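FAD synthase (Thermoplasma volcanium GSS1, PDB 3GLV) probably makes the coenzyme FAD by transferring the AMP portion of ATP to FMN, releasing diphosphate and requiring a divalent metal cation. Local coordinates at residues L91-D94 against Q95-D98. Sequence-based numbering, arbitrary orientation.
Sequences LGYD and QKFD
Leu91, at the end of strand 88-91, lays its side chain at about a right angle to that of Gln95, with CD1 3.8 Å from Gln95 O. At Gly92 the backbone is gripped twice: its N gives a hydrogen bond to Gln95 OE1 (3.0 Å), and its O takes one from Gln95 N (3.1 Å), which closes a type I turn over Gly92 to Gln95. The Gln95 chain runs extended beyond CG, and the other end of the same amide, NE2, gives an N-H to Asp98 OD2 at 2.6 Å; the acceptor lies in the plane of the Gln95 amide and offers its anti lone pair. Putting an alanine at Gln95 would probably leave Gly92 N and the Asp98 carboxylate without these mates. Lys96 bends back over Tyr93, its NZ bonded to Tyr93 O (2.7 Å) and 4.2 Å from the ring centroid in a cation-pi contact; Arg117 also bonds that carbonyl. Asp94, inferred to bind ATP, sets its carboxylate alongside the Gln95 chain, while a water links Asp94 O to Phe97 N. With Gln95 at the N-cap position of helix 96-109, this is a strand-to-helix turn beside the probable ATP site of a cytidylyltransferase-like, Rossmann-type alpha/beta fold.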
loop_
_atom_site.group_PDB
_atom_site.type_symbol
_atom_site.label_atom_id
_atom_site.label_comp_id
_atom_site.label_asym_id
_atom_site.label_seq_id
_atom_site.Cartn_x
_atom_site.Cartn_y
_atom_site.Cartn_z
ATOM N N LEU A 91 1.791 -13.880 14.053
ATOM C CA LEU A 91 3.167 -13.373 14.312
ATOM C C LEU A 91 4.144 -13.638 13.118
ATOM O O LEU A 91 3.932 -14.539 12.330
ATOM C CB LEU A 91 3.756 -13.986 15.577
ATOM C CG LEU A 91 3.044 -13.797 16.927
ATOM C CD1 LEU A 91 3.677 -14.645 17.952
ATOM C CD2 LEU A 91 3.000 -12.331 17.359
ATOM N N GLY A 92 5.198 -12.850 13.019
ATOM C CA GLY A 92 6.301 -13.071 12.061
ATOM C C GLY A 92 7.013 -14.397 12.320
ATOM O O GLY A 92 6.979 -14.908 13.438
ATOM N N TYR A 93 7.669 -14.950 11.307
ATOM C CA TYR A 93 8.383 -16.267 11.389
ATOM C C TYR A 93 9.438 -16.382 12.547
ATOM O O TYR A 93 9.666 -17.471 13.186
ATOM C CB TYR A 93 9.117 -16.537 10.045
ATOM C CG TYR A 93 9.906 -17.823 10.079
ATOM C CD1 TYR A 93 9.241 -19.059 10.077
ATOM C CD2 TYR A 93 11.294 -17.819 10.159
ATOM C CE1 TYR A 93 9.937 -20.274 10.128
ATOM C CE2 TYR A 93 12.017 -19.037 10.214
ATOM C CZ TYR A 93 11.326 -20.261 10.202
ATOM O OH TYR A 93 11.996 -21.475 10.256
ATOM N N ASP A 94 10.103 -15.251 12.761
ATOM C CA ASP A 94 11.193 -15.104 13.713
ATOM C C ASP A 94 10.713 -15.099 15.195
ATOM O O ASP A 94 11.539 -15.246 16.117
ATOM C CB ASP A 94 11.942 -13.792 13.367
ATOM C CG ASP A 94 10.960 -12.569 13.131
ATOM O OD1 ASP A 94 9.998 -12.632 12.285
ATOM O OD2 ASP A 94 11.173 -11.525 13.808
ATOM N N GLN A 95 9.391 -14.991 15.432
ATOM C CA GLN A 95 8.884 -14.622 16.762
ATOM C C GLN A 95 8.405 -15.777 17.654
ATOM O O GLN A 95 7.329 -15.719 18.225
ATOM C CB GLN A 95 7.774 -13.594 16.614
ATOM C CG GLN A 95 8.132 -12.331 15.862
ATOM C CD GLN A 95 7.024 -11.304 16.042
ATOM O OE1 GLN A 95 6.275 -10.978 15.106
ATOM N NE2 GLN A 95 6.851 -10.850 17.280
ATOM N N LYS A 96 9.204 -16.816 17.808
ATOM C CA LYS A 96 8.783 -17.977 18.610
ATOM C C LYS A 96 8.712 -17.647 20.096
ATOM O O LYS A 96 7.952 -18.280 20.847
ATOM C CB LYS A 96 9.736 -19.158 18.405
ATOM C CG LYS A 96 9.611 -19.810 17.046
ATOM C CD LYS A 96 10.956 -20.296 16.528
ATOM C CE LYS A 96 11.703 -19.178 15.754
ATOM N NZ LYS A 96 11.463 -19.187 14.234
ATOM N N PHE A 97 9.496 -16.652 20.507
ATOM C CA PHE A 97 9.517 -16.255 21.898
ATOM C C PHE A 97 8.224 -15.526 22.202
ATOM O O PHE A 97 7.545 -15.887 23.149
ATOM C CB PHE A 97 10.742 -15.376 22.225
ATOM C CG PHE A 97 10.725 -14.819 23.624
ATOM C CD1 PHE A 97 11.145 -15.597 24.700
ATOM C CD2 PHE A 97 10.248 -13.525 23.869
ATOM C CE1 PHE A 97 11.120 -15.084 26.007
ATOM C CE2 PHE A 97 10.229 -13.004 25.170
ATOM C CZ PHE A 97 10.653 -13.782 26.234
ATOM N N ASP A 98 7.887 -14.515 21.399
ATOM C CA ASP A 98 6.623 -13.823 21.581
ATOM C C ASP A 98 5.444 -14.817 21.486
ATOM O O ASP A 98 4.458 -14.675 22.197
ATOM C CB ASP A 98 6.443 -12.715 20.545
ATOM C CG ASP A 98 7.477 -11.643 20.673
ATOM O OD1 ASP A 98 7.973 -11.444 21.791
ATOM O OD2 ASP A 98 7.815 -11.001 19.664
HETATM O O HOH W 1 11.445 -15.015 19.042
#